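Local atomic coordinates of putative sesquiterpene cyclase (Kitasatospora setae, PDB entry 4MC3), a protein that converts farnesyl diphosphate into the monocyclic sesquiterpene alcohol hedycaryol by a magnesium-dependent 1,11-cyclization. Residues Ser25-Glu30 against Thr67-Leu72; Asp53-Tyr58 against Lys73-Thr78. All coordinates share one frame; numbering follows the deposited sequence.

Contact 1. Residues Ser25-Glu30 against Thr67-Leu72; sequences SRAMWE and TLTIGL
M28 sends its CG anti to its own backbone N (chi1 -178°), while L72 turns CG beside its backbone N and anti to its carbonyl carbon (chi1 -68°), and the two side chains cross at about a right angle. The pair illustrates helix-on-helix packing in the all-helical class I terpene cyclase fold, where helix 21-35 lies against helix 65-84. The local axes approach to 8.8 Å with a signed crossing angle of -40°, and no hydrogen bond spans the gap, which leaves the contact to van der Waals packing, of side chains on each other and on backbone atoms. M28 lays its thioether chain over the base of L72: SD is 3.9 Å from L72 CB, and CG lies 3.8 Å from L72 O. The methionine, bent at chi3, also touches A52 and D53 of helix 52-59 and in this way joins three helices. Cutting it back to an alanine is likely to leave a gap over L72 CB and O and to take the thioether away from A52 and D53. One turn back on helix 65-84, the OG1 of T69 is occupied by a hydrogen bond to the carbonyl of L65, and its methyl is what meets helix 21-35. There T69 CG2 rests against A27 CB at 3.6 Å, a small-to-small contact at the more open margin of the interface. A24, on helix 21-35, touches both T69 and L72. L72 reaches past M28 toward the preceding turn, where its CD1 methyl stops 3.8 Å from S25 N.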
loop_
_atom_site.group_PDB
_atom_site.type_symbol
_atom_site.label_atom_id
_atom_site.label_comp_id
_atom_site.label_asym_id
_atom_site.label_seq_id
_atom_site.Cartn_x
_atom_site.Cartn_y
_atom_site.Cartn_z
ATOM N N SER A 25 18.489 -1.261 3.960
ATOM C CA SER A 25 18.546 0.195 3.797
ATOM C C SER A 25 19.790 0.630 3.045
ATOM O O SER A 25 19.701 1.455 2.147
ATOM C CB SER A 25 18.498 0.924 5.137
ATOM O OG SER A 25 18.560 2.326 4.905
ATOM N N ARG A 26 20.935 0.021 3.352
ATOM C CA ARG A 26 22.164 0.328 2.574
ATOM C C ARG A 26 21.993 -0.087 1.104
ATOM O O ARG A 26 22.437 0.637 0.211
ATOM C CB ARG A 26 23.393 -0.361 3.190
ATOM C CG ARG A 26 24.024 0.397 4.347
ATOM C CD ARG A 26 25.395 -0.183 4.702
ATOM N NE ARG A 26 25.334 -1.609 5.038
ATOM C CZ ARG A 26 25.027 -2.104 6.249
ATOM N NH1 ARG A 26 24.735 -1.292 7.268
ATOM N NH2 ARG A 26 24.999 -3.429 6.445
ATOM N N ALA A 27 21.342 -1.235 0.839
ATOM C CA ALA A 27 21.128 -1.657 -0.545
ATOM C C ALA A 27 20.153 -0.677 -1.236
ATOM O O ALA A 27 20.303 -0.359 -2.398
ATOM C CB ALA A 27 20.607 -3.059 -0.615
ATOM N N MET A 28 19.125 -0.236 -0.519
ATOM C CA MET A 28 18.186 0.748 -1.071
ATOM C C MET A 28 18.887 2.021 -1.509
ATOM O O MET A 28 18.724 2.498 -2.637
ATOM C CB MET A 28 17.134 1.084 -0.047
ATOM C CG MET A 28 16.078 2.063 -0.518
ATOM S SD MET A 28 15.029 2.782 0.767
ATOM C CE MET A 28 16.243 3.816 1.655
ATOM N N TRP A 29 19.688 2.573 -0.610
ATOM C CA TRP A 29 20.415 3.810 -0.886
ATOM C C TRP A 29 21.403 3.680 -2.022
ATOM O O TRP A 29 21.588 4.600 -2.814
ATOM C CB TRP A 29 21.120 4.295 0.383
ATOM C CG TRP A 29 20.273 5.140 1.120
ATOM C CD1 TRP A 29 19.635 4.853 2.275
ATOM C CD2 TRP A 29 19.814 6.417 0.706
ATOM N NE1 TRP A 29 18.837 5.885 2.630
ATOM C CE2 TRP A 29 18.932 6.870 1.682
ATOM C CE3 TRP A 29 20.101 7.250 -0.411
ATOM C CZ2 TRP A 29 18.339 8.132 1.626
ATOM C CZ3 TRP A 29 19.509 8.485 -0.476
ATOM C CH2 TRP A 29 18.632 8.920 0.537
ATOM N N GLU A 30 22.077 2.560 -2.088
ATOM C CA GLU A 30 22.917 2.246 -3.223
ATOM C C GLU A 30 22.155 2.268 -4.556
ATOM O O GLU A 30 22.623 2.804 -5.574
ATOM C CB GLU A 30 23.500 0.907 -2.920
ATOM C CG GLU A 30 24.187 0.218 -4.027
ATOM C CD GLU A 30 25.545 -0.239 -3.598
ATOM O OE1 GLU A 30 25.806 -0.686 -2.429
ATOM O OE2 GLU A 30 26.346 -0.095 -4.488
ATOM N N THR A 67 14.057 -10.066 -0.487
ATOM C CA THR A 67 12.687 -9.535 -0.671
ATOM C C THR A 67 12.562 -8.162 -0.059
ATOM O O THR A 67 11.965 -7.244 -0.659
ATOM C CB THR A 67 11.623 -10.498 -0.092
ATOM O OG1 THR A 67 11.729 -11.752 -0.782
ATOM C CG2 THR A 67 10.223 -9.969 -0.260
ATOM N N LEU A 68 13.038 -7.980 1.173
ATOM C CA LEU A 68 12.966 -6.655 1.753
ATOM C C LEU A 68 13.637 -5.591 0.864
ATOM O O LEU A 68 13.128 -4.470 0.721
ATOM C CB LEU A 68 13.547 -6.640 3.167
ATOM C CG LEU A 68 13.504 -5.296 3.885
ATOM C CD1 LEU A 68 12.113 -4.741 4.042
ATOM C CD2 LEU A 68 14.199 -5.380 5.249
ATOM N N THR A 69 14.809 -5.939 0.326
ATOM C CA THR A 69 15.562 -4.998 -0.465
ATOM C C THR A 69 14.769 -4.596 -1.762
ATOM O O THR A 69 14.670 -3.398 -2.029
ATOM C CB THR A 69 16.905 -5.611 -0.853
ATOM O OG1 THR A 69 17.685 -5.848 0.348
ATOM C CG2 THR A 69 17.635 -4.693 -1.759
ATOM N N ILE A 70 14.177 -5.555 -2.453
ATOM C CA ILE A 70 13.375 -5.220 -3.606
ATOM C C ILE A 70 12.193 -4.334 -3.185
ATOM O O ILE A 70 11.862 -3.363 -3.844
ATOM C CB ILE A 70 13.013 -6.457 -4.447
ATOM C CG1 ILE A 70 11.978 -7.260 -3.881
ATOM C CG2 ILE A 70 14.172 -7.335 -4.749
ATOM C CD1 ILE A 70 11.797 -8.586 -4.568
ATOM N N GLY A 71 11.543 -4.683 -2.092
ATOM C CA GLY A 71 10.418 -3.848 -1.605
ATOM C C GLY A 71 10.834 -2.407 -1.309
ATOM O O GLY A 71 10.138 -1.439 -1.639
ATOM N N LEU A 72 12.005 -2.231 -0.693
ATOM C CA LEU A 72 12.472 -0.873 -0.377
ATOM C C LEU A 72 12.760 -0.067 -1.674
ATOM O O LEU A 72 12.565 1.147 -1.698
ATOM C CB LEU A 72 13.714 -0.896 0.488
ATOM C CG LEU A 72 13.620 -1.397 1.912
ATOM C CD1 LEU A 72 14.876 -1.036 2.692
ATOM C CD2 LEU A 72 12.364 -0.905 2.563
#

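Contact 2. Residues Asp53-Tyr58 against Lys73-Thr78; sequences DLSGAY and KWIALT. With 28U ((3R,6E)-3,7,11-trimethyldodeca-1,6,10-trien-3-ol), chain B.
The active-site pocket of this cyclase, occupied by nerolidol, has part of its wall built where helix 52-59 meets helix 65-84; between segments 53-58 and 73-78, I75 carries the contact, against S55 and G56. I75 extends its longer branch across the gap, and the terminal CD1 rests on the glycine backbone, 3.6 Å from G56 CA and 3.7 Å from G56 N. S55 flanks the same methyl, with its OG 3.9 Å from I75 CD1. Having OG anti to the backbone N (chi1 168°), S55 turns its hydroxyl to the ligand, where OG lies 3.2 Å from C7, one end of the central double bond of nerolidol. The other branch of I75 also faces the pocket, CG2 being 4.0 Å from ligand C9. One turn further along, T78 OG1 adds a contact to the same C9 at 3.8 Å, while W183 touches T78 from helix 181-188. The ligand's own hydroxyl O16 is 6.5 Å from S55 OG, and the buried serine oxygen has no hydrogen-bonding partner in the model. This side of the pocket thus holds the chain by shape and hydrocarbon contact, with the unpartnered hydroxyl of S55 beside it and that of T78, which can bond back to its own helix, a lining consistent with guiding the fold of a farnesyl chain whose cationic intermediates must be sheltered from premature quenching.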
loop_
_atom_site.group_PDB
_atom_site.type_symbol
_atom_site.label_atom_id
_atom_site.label_comp_id
_atom_site.label_asym_id
_atom_site.label_seq_id
_atom_site.Cartn_x
_atom_site.Cartn_y
_atom_site.Cartn_z
ATOM N N ASP A 53 12.915 3.178 4.361
ATOM C CA ASP A 53 13.493 1.947 4.782
ATOM C C ASP A 53 12.674 1.427 5.980
ATOM O O ASP A 53 12.287 0.273 6.003
ATOM C CB ASP A 53 14.987 2.075 5.076
ATOM C CG ASP A 53 15.363 3.370 5.810
ATOM O OD1 ASP A 53 14.498 4.138 6.251
ATOM O OD2 ASP A 53 16.575 3.592 5.932
ATOM N N LEU A 54 12.417 2.287 6.971
ATOM C CA LEU A 54 11.657 1.884 8.137
ATOM C C LEU A 54 10.251 1.459 7.737
ATOM O O LEU A 54 9.712 0.469 8.242
ATOM C CB LEU A 54 11.640 3.011 9.203
ATOM C CG LEU A 54 10.953 2.673 10.526
ATOM C CD1 LEU A 54 11.694 1.536 11.212
ATOM C CD2 LEU A 54 10.918 3.915 11.422
ATOM N N SER A 55 9.661 2.208 6.796
ATOM C CA SER A 55 8.356 1.890 6.306
ATOM C C SER A 55 8.313 0.454 5.776
ATOM O O SER A 55 7.410 -0.335 6.163
ATOM C CB SER A 55 7.980 2.856 5.180
ATOM O OG SER A 55 6.843 2.411 4.519
ATOM N N GLY A 56 9.278 0.093 4.946
ATOM C CA GLY A 56 9.351 -1.264 4.403
ATOM C C GLY A 56 9.536 -2.322 5.452
ATOM O O GLY A 56 9.018 -3.457 5.332
ATOM N N ALA A 57 10.334 -1.995 6.490
ATOM C CA ALA A 57 10.597 -2.969 7.546
ATOM C C ALA A 57 9.295 -3.282 8.299
ATOM O O ALA A 57 9.126 -4.393 8.811
ATOM C CB ALA A 57 11.650 -2.466 8.504
ATOM N N TYR A 58 8.363 -2.343 8.302
ATOM C CA TYR A 58 7.036 -2.580 8.895
ATOM C C TYR A 58 6.022 -3.211 7.912
ATOM O O TYR A 58 5.069 -3.897 8.307
ATOM C CB TYR A 58 6.397 -1.312 9.445
ATOM C CG TYR A 58 6.971 -0.837 10.773
ATOM C CD1 TYR A 58 7.585 0.375 10.894
ATOM C CD2 TYR A 58 6.922 -1.665 11.894
ATOM C CE1 TYR A 58 8.071 0.815 12.152
ATOM C CE2 TYR A 58 7.434 -1.271 13.120
ATOM C CZ TYR A 58 7.997 -0.017 13.245
ATOM O OH TYR A 58 8.502 0.372 14.471
ATOM N N LYS A 73 13.245 -0.738 -2.741
ATOM C CA LYS A 73 13.424 -0.058 -4.020
ATOM C C LYS A 73 12.076 0.490 -4.542
ATOM O O LYS A 73 11.991 1.630 -4.984
ATOM C CB LYS A 73 14.075 -1.002 -5.068
ATOM C CG LYS A 73 15.513 -1.389 -4.689
ATOM C CD LYS A 73 16.111 -2.332 -5.701
ATOM C CE LYS A 73 17.497 -2.750 -5.283
ATOM N NZ LYS A 73 18.027 -3.834 -6.195
ATOM N N TRP A 74 11.028 -0.336 -4.454
ATOM C CA TRP A 74 9.689 0.143 -4.844
ATOM C C TRP A 74 9.213 1.321 -4.004
ATOM O O TRP A 74 8.620 2.270 -4.536
ATOM C CB TRP A 74 8.695 -1.036 -4.856
ATOM C CG TRP A 74 8.820 -1.902 -6.023
ATOM C CD1 TRP A 74 9.549 -3.019 -6.118
ATOM C CD2 TRP A 74 8.250 -1.685 -7.313
ATOM N NE1 TRP A 74 9.466 -3.556 -7.391
ATOM C CE2 TRP A 74 8.647 -2.749 -8.137
ATOM C CE3 TRP A 74 7.385 -0.725 -7.836
ATOM C CZ2 TRP A 74 8.295 -2.820 -9.505
ATOM C CZ3 TRP A 74 7.020 -0.791 -9.148
ATOM C CH2 TRP A 74 7.462 -1.820 -9.985
ATOM N N ILE A 75 9.413 1.251 -2.693
ATOM C CA ILE A 75 9.001 2.378 -1.830
ATOM C C ILE A 75 9.797 3.652 -2.135
ATOM O O ILE A 75 9.227 4.730 -2.237
ATOM C CB ILE A 75 9.076 1.987 -0.354
ATOM C CG1 ILE A 75 8.032 0.890 -0.028
ATOM C CG2 ILE A 75 8.892 3.213 0.503
ATOM C CD1 ILE A 75 8.113 0.392 1.417
ATOM N N ALA A 76 11.101 3.520 -2.327
ATOM C CA ALA A 76 11.908 4.696 -2.663
ATOM C C ALA A 76 11.487 5.297 -3.988
ATOM O O ALA A 76 11.389 6.520 -4.118
ATOM C CB ALA A 76 13.370 4.313 -2.714
ATOM N N LEU A 77 11.260 4.449 -4.982
ATOM C CA LEU A 77 10.790 4.935 -6.270
ATOM C C LEU A 77 9.461 5.666 -6.151
ATOM O O LEU A 77 9.275 6.709 -6.782
ATOM C CB LEU A 77 10.742 3.811 -7.262
ATOM C CG LEU A 77 10.249 4.156 -8.648
ATOM C CD1 LEU A 77 11.161 5.086 -9.414
ATOM C CD2 LEU A 77 10.037 2.844 -9.397
ATOM N N THR A 78 8.514 5.075 -5.413
ATOM C CA THR A 78 7.201 5.719 -5.273
ATOM C C THR A 78 7.267 7.038 -4.509
ATOM O O THR A 78 6.543 7.981 -4.859
ATOM C CB THR A 78 6.114 4.747 -4.751
ATOM O OG1 THR A 78 6.432 4.328 -3.455
ATOM C CG2 THR A 78 6.016 3.563 -5.614
HETATM C C4 28U B . 0.760 3.550 5.175
HETATM C C5 28U B . 3.090 4.033 4.311
HETATM C C6 28U B . 3.673 2.880 3.517
HETATM C C7 28U B . 4.575 3.064 2.330
HETATM C C8 28U B . 4.730 4.153 1.528
HETATM C C10 28U B . 4.136 5.517 1.771
HETATM C C13 28U B . 2.464 6.065 -0.922
HETATM C C15 28U B . 1.442 6.918 -0.195
HETATM O O16 28U B . 1.306 5.741 4.466
HETATM C C3 28U B . 1.558 4.357 4.120
HETATM C C2 28U B . 0.978 4.039 2.732
HETATM C C1 28U B . 1.467 4.664 1.630
HETATM C C9 28U B . 4.984 3.969 0.041
HETATM C C11 28U B . 3.663 3.718 -0.758
HETATM C C12 28U B . 2.494 4.717 -0.737
HETATM C C14 28U B . 3.623 6.907 -1.428
#

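Contacts 1 and 2 share helix 65-84 and show how packing is relayed from the outer part of the fold to the pocket. Their centres are 8 Å apart, and helix 52-59 is tied to both. The hydroxyl of S25 and the carboxylate of D53 form a probable hydrogen bond, OG to OD2 2.6 Å, linking the first segments of the two contacts. L72 CD2 packs 3.5 Å from G56 CA, and L68 CD1 lies 3.6 Å from G56 O. Contact 1 stays behind the wall, the L72 side chain about 9 Å from nerolidol, whereas contact 2 touches the ligand and has the I75 side chain about 9 Å from that of F149, which is important for stabilizing the cation at C-11.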